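Local coordinates for protein cytochrome P450 (CYP102L1) (Mycobacterium phage Adler, PDB 6N6Q) that binds haem and probably acts as a monooxygenase, using dioxygen to oxidise organic substrates as other cytochromes P450 do, at residues W140-A144 with R466-R470; R158-E162 with N174-S180; N182-V188 with F223-V228; I325-L331 with V430-A434. All blocks are in the same frame, centred on the assembly; numbering follows the deposited sequence.

Contact 1: residues W140-A144 with R466-R470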
# COMPACT_ATOMS: atom_id res chain seq x y z
N TRP A 140 17.18 13.59 7.82
CA TRP A 140 16.43 14.80 7.54
C TRP A 140 16.87 15.98 8.39
O TRP A 140 16.54 17.13 8.07
CB TRP A 140 14.93 14.55 7.72
CG TRP A 140 14.30 13.86 6.54
CD1 TRP A 140 14.95 13.31 5.48
CD2 TRP A 140 12.90 13.67 6.31
NE1 TRP A 140 14.04 12.78 4.60
CE2 TRP A 140 12.77 12.99 5.08
CE3 TRP A 140 11.74 14.01 7.01
CZ2 TRP A 140 11.54 12.64 4.54
CZ3 TRP A 140 10.51 13.67 6.47
CH2 TRP A 140 10.42 12.98 5.25
N ASN A 141 17.61 15.73 9.48
CA ASN A 141 18.20 16.83 10.24
C ASN A 141 19.19 17.61 9.38
O ASN A 141 19.17 18.85 9.35
CB ASN A 141 18.89 16.30 11.50
CG ASN A 141 17.90 15.90 12.58
OD1 ASN A 141 16.79 16.41 12.64
ND2 ASN A 141 18.32 14.98 13.44
N THR A 142 20.07 16.89 8.67
CA THR A 142 21.06 17.55 7.83
C THR A 142 20.39 18.32 6.69
O THR A 142 20.85 19.41 6.32
CB THR A 142 22.03 16.51 7.26
OG1 THR A 142 22.55 15.71 8.34
CG2 THR A 142 23.19 17.20 6.55
N ARG A 143 19.30 17.78 6.14
CA ARG A 143 18.60 18.48 5.07
C ARG A 143 17.86 19.70 5.58
O ARG A 143 17.78 20.71 4.88
CB ARG A 143 17.64 17.52 4.37
CG ARG A 143 18.27 16.18 4.03
CD ARG A 143 17.42 15.39 3.05
NE ARG A 143 17.22 16.13 1.81
CZ ARG A 143 16.82 15.58 0.67
NH1 ARG A 143 16.58 14.28 0.61
NH2 ARG A 143 16.65 16.33 -0.41
N ALA A 144 17.33 19.63 6.80
CA ALA A 144 16.72 20.81 7.41
C ALA A 144 17.77 21.88 7.70
O ALA A 144 17.50 23.08 7.56
CB ALA A 144 15.98 20.43 8.69
N ARG A 466 9.80 21.24 2.83
CA ARG A 466 11.01 21.69 3.49
C ARG A 466 10.78 21.70 4.99
O ARG A 466 9.67 21.98 5.46
CB ARG A 466 11.45 23.07 3.01
CG ARG A 466 12.85 23.46 3.45
CD ARG A 466 13.46 24.49 2.51
NE ARG A 466 12.64 25.69 2.41
CZ ARG A 466 12.89 26.69 1.57
NH1 ARG A 466 13.94 26.63 0.75
NH2 ARG A 466 12.09 27.75 1.54
N LEU A 467 11.83 21.38 5.74
CA LEU A 467 11.73 21.18 7.18
C LEU A 467 12.70 22.10 7.91
O LEU A 467 13.80 22.38 7.43
CB LEU A 467 12.03 19.73 7.56
CG LEU A 467 11.45 18.65 6.65
CD1 LEU A 467 12.26 17.38 6.79
CD2 LEU A 467 9.99 18.40 6.98
N ARG A 468 12.27 22.56 9.08
CA ARG A 468 13.14 23.17 10.07
C ARG A 468 13.00 22.39 11.37
O ARG A 468 11.90 21.98 11.74
CB ARG A 468 12.80 24.64 10.31
CG ARG A 468 12.66 25.49 9.06
CD ARG A 468 13.90 25.47 8.18
NE ARG A 468 13.98 26.64 7.32
CZ ARG A 468 13.23 26.83 6.24
NH1 ARG A 468 12.34 25.92 5.87
NH2 ARG A 468 13.37 27.94 5.52
N ASN A 469 14.12 22.19 12.06
CA ASN A 469 14.07 21.55 13.37
C ASN A 469 13.31 22.43 14.34
O ASN A 469 13.54 23.64 14.42
CB ASN A 469 15.49 21.28 13.88
CG ASN A 469 16.24 20.28 13.02
OD1 ASN A 469 16.99 20.66 12.12
ND2 ASN A 469 16.04 19.00 13.30
N ARG A 470 12.38 21.82 15.09
CA ARG A 470 11.45 22.59 15.91
C ARG A 470 12.13 23.29 17.08
O ARG A 470 11.55 24.22 17.64
CB ARG A 470 10.32 21.69 16.41
CG ARG A 470 9.52 21.05 15.29
CD ARG A 470 8.02 21.24 15.47
NE ARG A 470 7.48 20.44 16.56
CZ ARG A 470 7.08 20.94 17.73
NH1 ARG A 470 7.15 22.24 17.95
NH2 ARG A 470 6.60 20.13 18.67

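Contact 2: residues R158-E162 with N174-S180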
# COMPACT_ATOMS: atom_id res chain seq x y z
N ARG A 158 11.95 5.01 0.25
CA ARG A 158 13.16 4.40 0.79
C ARG A 158 12.95 3.97 2.24
O ARG A 158 13.52 2.96 2.68
CB ARG A 158 14.34 5.35 0.71
CG ARG A 158 14.61 5.94 -0.66
CD ARG A 158 15.96 6.65 -0.67
NE ARG A 158 17.07 5.70 -0.67
CZ ARG A 158 18.25 5.92 -0.11
NH1 ARG A 158 18.48 7.06 0.53
NH2 ARG A 158 19.20 5.00 -0.17
N LEU A 159 12.14 4.72 2.99
CA LEU A 159 11.92 4.40 4.40
C LEU A 159 11.11 3.12 4.56
O LEU A 159 11.54 2.18 5.24
CB LEU A 159 11.21 5.57 5.10
CG LEU A 159 10.70 5.25 6.51
CD1 LEU A 159 11.85 4.90 7.43
CD2 LEU A 159 9.88 6.40 7.07
N THR A 160 9.93 3.06 3.94
CA THR A 160 9.05 1.91 4.12
C THR A 160 9.69 0.63 3.60
O THR A 160 9.37 -0.46 4.09
CB THR A 160 7.70 2.16 3.44
OG1 THR A 160 7.89 2.26 2.03
CG2 THR A 160 7.07 3.44 3.97
N ILE A 161 10.58 0.74 2.61
CA ILE A 161 11.34 -0.43 2.17
C ILE A 161 12.18 -0.96 3.32
O ILE A 161 12.16 -2.16 3.63
CB ILE A 161 12.21 -0.09 0.95
CG1 ILE A 161 11.36 -0.07 -0.32
CG2 ILE A 161 13.36 -1.07 0.82
CD1 ILE A 161 12.08 0.49 -1.52
N GLU A 162 12.93 -0.07 3.98
CA GLU A 162 13.76 -0.50 5.10
C GLU A 162 12.92 -0.96 6.28
O GLU A 162 13.33 -1.87 7.01
CB GLU A 162 14.69 0.63 5.53
CG GLU A 162 15.72 1.01 4.47
CD GLU A 162 16.52 -0.18 4.00
OE1 GLU A 162 16.94 -1.00 4.84
OE2 GLU A 162 16.74 -0.30 2.77
N ASN A 174 19.27 -0.36 2.00
CA ASN A 174 19.87 0.96 1.88
C ASN A 174 20.06 1.58 3.25
O ASN A 174 19.35 1.24 4.20
CB ASN A 174 19.01 1.89 1.01
CG ASN A 174 19.16 1.62 -0.47
OD1 ASN A 174 20.27 1.40 -0.97
ND2 ASN A 174 18.04 1.63 -1.19
N ASN A 175 21.03 2.48 3.34
CA ASN A 175 21.19 3.35 4.49
C ASN A 175 20.50 4.67 4.18
O ASN A 175 20.84 5.33 3.18
CB ASN A 175 22.67 3.57 4.81
CG ASN A 175 22.88 4.42 6.05
OD1 ASN A 175 23.04 5.64 5.95
ND2 ASN A 175 22.89 3.79 7.21
N LEU A 176 19.53 5.05 5.01
CA LEU A 176 18.70 6.21 4.70
C LEU A 176 19.50 7.51 4.68
O LEU A 176 19.14 8.45 3.96
CB LEU A 176 17.54 6.31 5.69
CG LEU A 176 16.59 5.11 5.69
CD1 LEU A 176 15.42 5.35 6.63
CD2 LEU A 176 16.10 4.80 4.28
N ALA A 177 20.58 7.58 5.46
CA ALA A 177 21.45 8.75 5.39
C ALA A 177 22.19 8.82 4.06
O ALA A 177 22.54 9.92 3.61
CB ALA A 177 22.44 8.74 6.55
N ASP A 178 22.42 7.68 3.42
CA ASP A 178 23.10 7.60 2.15
C ASP A 178 22.09 7.67 1.00
O ASP A 178 20.90 7.41 1.17
CB ASP A 178 23.92 6.31 2.06
CG ASP A 178 24.99 6.36 1.00
OD1 ASP A 178 25.98 7.10 1.19
OD2 ASP A 178 24.86 5.65 -0.02
N HIS A 179 22.59 8.04 -0.18
CA HIS A 179 21.73 8.17 -1.36
C HIS A 179 22.14 7.25 -2.50
O HIS A 179 21.66 7.42 -3.62
CB HIS A 179 21.70 9.62 -1.84
CG HIS A 179 20.51 10.39 -1.35
ND1 HIS A 179 20.43 10.91 -0.08
CD2 HIS A 179 19.34 10.70 -1.96
CE1 HIS A 179 19.27 11.52 0.08
NE2 HIS A 179 18.59 11.41 -1.05
N SER A 180 23.01 6.28 -2.25
CA SER A 180 23.26 5.23 -3.22
C SER A 180 22.14 4.20 -3.15
O SER A 180 21.70 3.82 -2.06
CB SER A 180 24.61 4.56 -2.98
OG SER A 180 25.67 5.48 -3.13
O HOH W 1 15.70 1.59 1.13

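Contact 3: residues N182-V188 with F223-V228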
# COMPACT_ATOMS: atom_id res chain seq x y z
N ASN A 182 20.53 0.46 -3.77
CA ASN A 182 20.93 -0.94 -3.85
C ASN A 182 20.65 -1.48 -5.25
O ASN A 182 19.66 -1.09 -5.88
CB ASN A 182 20.17 -1.76 -2.80
CG ASN A 182 20.86 -3.06 -2.45
OD1 ASN A 182 20.69 -4.07 -3.13
ND2 ASN A 182 21.65 -3.04 -1.38
N PRO A 183 21.51 -2.35 -5.78
CA PRO A 183 21.22 -2.92 -7.11
C PRO A 183 19.97 -3.78 -7.12
O PRO A 183 19.26 -3.81 -8.13
CB PRO A 183 22.48 -3.74 -7.42
CG PRO A 183 23.11 -4.01 -6.08
CD PRO A 183 22.81 -2.79 -5.26
N PHE A 184 19.67 -4.48 -6.02
CA PHE A 184 18.49 -5.34 -5.98
C PHE A 184 17.21 -4.53 -6.16
O PHE A 184 16.35 -4.88 -6.97
CB PHE A 184 18.45 -6.11 -4.66
CG PHE A 184 17.18 -6.89 -4.45
CD1 PHE A 184 17.04 -8.17 -4.97
CD2 PHE A 184 16.13 -6.35 -3.73
CE1 PHE A 184 15.88 -8.89 -4.79
CE2 PHE A 184 14.96 -7.07 -3.54
CZ PHE A 184 14.84 -8.34 -4.07
N ILE A 185 17.07 -3.44 -5.40
CA ILE A 185 15.84 -2.65 -5.48
C ILE A 185 15.72 -1.99 -6.85
O ILE A 185 14.61 -1.79 -7.35
CB ILE A 185 15.79 -1.62 -4.33
CG1 ILE A 185 14.55 -0.74 -4.44
CG2 ILE A 185 17.04 -0.77 -4.31
CD1 ILE A 185 13.25 -1.50 -4.32
N THR A 186 16.84 -1.67 -7.50
CA THR A 186 16.78 -1.12 -8.85
C THR A 186 16.27 -2.16 -9.84
O THR A 186 15.47 -1.84 -10.73
CB THR A 186 18.16 -0.61 -9.27
OG1 THR A 186 18.60 0.39 -8.34
CG2 THR A 186 18.09 0.02 -10.65
N ALA A 187 16.71 -3.41 -9.70
CA ALA A 187 16.27 -4.46 -10.61
C ALA A 187 14.78 -4.75 -10.44
O ALA A 187 14.08 -5.05 -11.42
CB ALA A 187 17.09 -5.73 -10.40
N VAL A 188 14.28 -4.67 -9.21
CA VAL A 188 12.86 -4.93 -8.97
C VAL A 188 12.00 -3.86 -9.65
O VAL A 188 10.93 -4.16 -10.18
CB VAL A 188 12.58 -5.02 -7.46
CG1 VAL A 188 11.09 -5.23 -7.20
CG2 VAL A 188 13.39 -6.15 -6.84
N PHE A 223 18.98 -12.17 -11.17
CA PHE A 223 19.63 -11.42 -10.10
C PHE A 223 18.70 -11.24 -8.91
O PHE A 223 19.13 -11.32 -7.75
CB PHE A 223 20.10 -10.06 -10.62
CG PHE A 223 20.78 -9.22 -9.58
CD1 PHE A 223 22.10 -9.44 -9.23
CD2 PHE A 223 20.09 -8.19 -8.95
CE1 PHE A 223 22.72 -8.66 -8.27
CE2 PHE A 223 20.71 -7.41 -7.99
CZ PHE A 223 22.03 -7.64 -7.65
N ILE A 224 17.41 -11.01 -9.17
CA ILE A 224 16.44 -10.87 -8.08
C ILE A 224 16.25 -12.19 -7.36
O ILE A 224 16.25 -12.25 -6.12
CB ILE A 224 15.11 -10.32 -8.63
CG1 ILE A 224 15.27 -8.86 -9.06
CG2 ILE A 224 14.01 -10.47 -7.59
CD1 ILE A 224 14.07 -8.32 -9.80
N ARG A 225 16.08 -13.28 -8.12
CA ARG A 225 15.90 -14.60 -7.51
C ARG A 225 17.14 -15.03 -6.74
O ARG A 225 17.04 -15.68 -5.69
CB ARG A 225 15.56 -15.63 -8.59
CG ARG A 225 15.46 -17.06 -8.09
CD ARG A 225 14.28 -17.23 -7.15
NE ARG A 225 13.04 -16.75 -7.75
CZ ARG A 225 11.85 -16.79 -7.15
NH1 ARG A 225 11.74 -17.30 -5.93
NH2 ARG A 225 10.78 -16.33 -7.77
N ALA A 226 18.33 -14.68 -7.24
CA ALA A 226 19.56 -15.07 -6.56
C ALA A 226 19.73 -14.32 -5.24
O ALA A 226 20.25 -14.88 -4.27
CB ALA A 226 20.76 -14.85 -7.46
N GLU A 227 19.31 -13.05 -5.19
CA GLU A 227 19.47 -12.28 -3.97
C GLU A 227 18.52 -12.75 -2.88
O GLU A 227 18.90 -12.82 -1.71
CB GLU A 227 19.28 -10.79 -4.26
CG GLU A 227 19.42 -9.90 -3.03
CD GLU A 227 20.47 -8.82 -3.22
OE1 GLU A 227 21.32 -8.96 -4.13
OE2 GLU A 227 20.45 -7.83 -2.45
N VAL A 228 17.27 -13.06 -3.24
CA VAL A 228 16.33 -13.53 -2.23
C VAL A 228 16.69 -14.94 -1.78
O VAL A 228 16.46 -15.30 -0.62
CB VAL A 228 14.87 -13.45 -2.75
CG1 VAL A 228 14.46 -12.01 -2.94
CG2 VAL A 228 14.71 -14.23 -4.04

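Contact 4: residues I325-L331 with V430-A434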
# COMPACT_ATOMS: atom_id res chain seq x y z
N ILE A 325 1.46 4.09 20.48
CA ILE A 325 1.14 4.38 19.08
C ILE A 325 -0.37 4.43 18.87
O ILE A 325 -0.90 5.39 18.30
CB ILE A 325 1.81 3.36 18.15
CG1 ILE A 325 3.33 3.37 18.37
CG2 ILE A 325 1.47 3.65 16.70
CD1 ILE A 325 3.93 4.76 18.42
N ALA A 326 -1.09 3.41 19.35
CA ALA A 326 -2.53 3.38 19.17
C ALA A 326 -3.25 4.43 20.01
O ALA A 326 -4.43 4.69 19.75
CB ALA A 326 -3.07 1.99 19.51
N LYS A 327 -2.58 5.03 20.99
CA LYS A 327 -3.20 6.06 21.81
C LYS A 327 -3.25 7.42 21.12
O LYS A 327 -3.91 8.33 21.64
CB LYS A 327 -2.47 6.18 23.15
CG LYS A 327 -2.61 4.95 24.04
CD LYS A 327 -2.09 5.19 25.46
CE LYS A 327 -0.58 5.39 25.48
NZ LYS A 327 -0.02 5.37 26.87
N LEU A 328 -2.58 7.57 19.98
CA LEU A 328 -2.63 8.82 19.22
C LEU A 328 -3.90 8.79 18.36
O LEU A 328 -3.88 8.39 17.20
CB LEU A 328 -1.38 8.98 18.36
CG LEU A 328 -0.05 9.02 19.12
CD1 LEU A 328 1.12 9.04 18.15
CD2 LEU A 328 -0.00 10.21 20.05
N ARG A 329 -5.01 9.22 18.96
CA ARG A 329 -6.30 9.14 18.28
C ARG A 329 -6.36 10.07 17.08
O ARG A 329 -6.76 9.65 15.98
CB ARG A 329 -7.43 9.47 19.26
CG ARG A 329 -8.71 9.91 18.56
CD ARG A 329 -9.71 10.52 19.54
NE ARG A 329 -10.73 11.30 18.84
CZ ARG A 329 -11.87 10.80 18.37
NH1 ARG A 329 -12.14 9.50 18.50
NH2 ARG A 329 -12.74 11.59 17.75
N TYR A 330 -5.97 11.33 17.25
CA TYR A 330 -6.15 12.30 16.17
C TYR A 330 -5.22 12.00 15.00
O TYR A 330 -5.61 12.16 13.84
CB TYR A 330 -5.92 13.72 16.68
CG TYR A 330 -6.24 14.77 15.65
CD1 TYR A 330 -7.56 15.11 15.36
CD2 TYR A 330 -5.23 15.42 14.95
CE1 TYR A 330 -7.86 16.07 14.41
CE2 TYR A 330 -5.52 16.38 13.99
CZ TYR A 330 -6.84 16.70 13.73
OH TYR A 330 -7.14 17.65 12.79
N LEU A 331 -3.98 11.57 15.28
CA LEU A 331 -3.08 11.22 14.20
C LEU A 331 -3.60 10.02 13.41
O LEU A 331 -3.39 9.93 12.20
CB LEU A 331 -1.68 10.93 14.75
CG LEU A 331 -0.56 10.86 13.71
CD1 LEU A 331 -0.58 12.09 12.82
CD2 LEU A 331 0.79 10.72 14.39
N VAL A 430 1.83 5.68 11.69
CA VAL A 430 1.68 6.59 12.82
C VAL A 430 3.05 6.97 13.39
O VAL A 430 3.32 8.14 13.66
CB VAL A 430 0.77 5.98 13.89
CG1 VAL A 430 0.70 6.89 15.11
CG2 VAL A 430 -0.63 5.75 13.33
N ILE A 431 3.92 5.98 13.60
CA ILE A 431 5.25 6.26 14.14
C ILE A 431 6.01 7.20 13.22
O ILE A 431 6.72 8.11 13.67
CB ILE A 431 6.03 4.95 14.37
CG1 ILE A 431 5.23 3.98 15.23
CG2 ILE A 431 7.37 5.25 15.02
CD1 ILE A 431 6.00 2.75 15.65
N ALA A 432 5.88 7.00 11.90
CA ALA A 432 6.58 7.86 10.95
C ALA A 432 6.07 9.29 11.02
O ALA A 432 6.86 10.24 11.05
CB ALA A 432 6.42 7.30 9.53
N LEU A 433 4.75 9.46 11.05
CA LEU A 433 4.18 10.81 11.10
C LEU A 433 4.41 11.46 12.46
O LEU A 433 4.68 12.66 12.54
CB LEU A 433 2.69 10.76 10.78
CG LEU A 433 2.33 10.62 9.30
CD1 LEU A 433 0.86 10.31 9.14
CD2 LEU A 433 2.70 11.89 8.55
N ALA A 434 4.30 10.68 13.54
CA ALA A 434 4.51 11.24 14.87
C ALA A 434 5.93 11.77 15.03
O ALA A 434 6.14 12.84 15.60
CB ALA A 434 4.21 10.19 15.94

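Contact 1: residues W140-A144 with R466-R470
A144 lies flat against strand 466-469 where L467 turns its carbonyl toward the helix: A144 CB is 3.2 Å from L467 O, and A144 CA makes a CH···O contact with the same oxygen at 3.3 Å. One residue without side-chain bulk thus lets the helix approach the strand backbone directly, with the axes of the two short segments 7.5 Å apart and nearly perpendicular (97°). Next to this, the CD1 branch of L467 comes in obliquely at the benzo part of the W140 indole, 3.4 Å from W140 CE3. With CG anti to its own carbonyl carbon (chi1 -41°), L467 sends CD1 toward the indole. This is the dense, buried half of the contact. Toward solvent the packing gives way to one amide pair. N469 ND2 donates to N141 OD1 at 2.8 Å, with the acceptor in the plane of the N469 amide but the donor well above the N141 carbonyl plane, and the bond is bent (143°). N469 OD1 packs against A144 CB. The indole nitrogen of W140 bonds E155 on helix 152-169, while R466 and R468 form salt bridges with E443. Helix 119-145 therefore packs across the small antiparallel sheet of strands 150-151, 464-469 and 440-444, meeting I150 and F440 on its flanking strands.

Contact 2: residues R158-E162 with N174-S180
In the P450 fold the loop between helices E and F, here residues 174-180, doubles back along helix 152-169, and R158 and E162, one helical turn apart, hold its two ends. It contains a type I beta turn from N175 to D178, and D178 OD2 then accepts from S180 N to close an Asx turn. In this conformation D178 O points to R158. R158 NH1 meets it at 2.5 Å in an almost straight bond (163°), with the oxygen in the guanidinium plane and the donor in the carbonyl plane; NH2 adds a weak bond to the same oxygen. The arginine reaches this point through a bend at chi3 (74°), which also places NH1 over the centre of the H179 ring, 4.3 Å above its plane. At the other end, N174 N donates to E162 OE2 at 2.6 Å from above the carboxylate plane. E162 OE1 is taken by R166 and the backbone N of F173, so the carboxylate is gripped from several sides and would probably stay ionised. Between the two polar ends L176 plugs the gap: CD1 touches L159 CD1 at 3.7 Å, and CD2 lies 3.5 Å from R158 O and alongside E162 CG. L176 and L159 also share L136 of helix 119-145. A water joins the two segments, donating to R158 O at 3.0 Å and to E162 OE2 at 2.7 Å while accepting from N174 ND2.

Contact 3: residues N182-V188 with F223-V228
With its CG anti to the backbone N (chi1 173°), F184 directs its phenyl ring at helix 212-237; F223 and E227, which have the same first torsion, reach back past it. The result is a knob-into-hole fit: the F184 ring sits among F223, I224, E227 and V228. At its rim, CE1 lies 3.6 Å from I224 O, which is in the ring plane, and 3.7 Å from I224 CG2; CZ meets V228 CG1. The bent chain of E227 runs along the ring, CB and CG each 3.5 Å from F184 CD1, with its carboxylate turned only 19° from the ring plane. F223 presents an edge to the backbone of the first turn, CE2 3.6 Å from F184 CA, and reaches P183 with CZ. I224 fills the next turn, its CD1 3.7 Å from V188 CG2. N182 caps this helix, its OD1 accepting in the carbonyl plane from F184 N at 3.1 Å. The capping bond fixes the start of the helix from which F184 projects, while N182 ND2 is held by F173 O. Helices 183-196 and 212-237 correspond to the F and G helices of P450s; the axes of their short segments here approach to 9.8 Å with a crossing angle of -136°. Beneath them helix 265-296 completes the packing, with L273 touching both F184 and I224 and L276 touching F184.

Contact 4: residues I325-L331 with V430-A434
V430 CG1 is the hub of this hydrophobic contact, meeting I325 CG2 and L328 CD1 at 3.7 Å each and L331 CD2 at 3.9 Å. It points there because CG1 stands anti to the backbone N (chi1 176°). To one side I325 turns CD1 onto I431 CG1, 3.5 Å away, the two isoleucines crossing at about a right angle. To the other, L331 CD2 nestles against the helix backbone, 3.6 Å from A434 N and 3.7 Å from V430 O, a donor and acceptor already joined in a helical bond; the small A434 leaves room for this approach and also takes L328 CD1 on its CB. No hydrogen bond crosses the contact. The leucines are probably positioned by the bend in the chain: L328, the centre of an inverse gamma turn, is also the residue right before helix 329-341, and the carboxylate of E307 accepts from the backbone N atoms of Y330 and L331 in that helix's first turn. The segments join the K-helix region to helix 422-439, the L helix of P450s. I335 of helix 329-341 extends the packing onto V430 and L433, while helix 265-296 covers L433 and A432 with A290, L291, L294 and I287.

Contacts 1, 2 and 3 lie nearly in a row, contact 2 between the others, with centres 17 Å apart between 1 and 2 and 15 Å between 2 and 3. Contact 1 touches contact 2 where R143 NH1 lies 3.9 Å from H179 NE2. Contact 2 runs directly into contact 3, I161 CD1 lying 3.6 Å from I185 CD1. Contact 4 does not touch the others, though its nearest atoms come within about 4 Å of contact 2. Contact 1 closes a chain loop that encloses the other three. None of contacts 2, 3 and 4 reaches the haem: side chains of L433, L159 and V188 lie about 10, 12 and 14 Å from it.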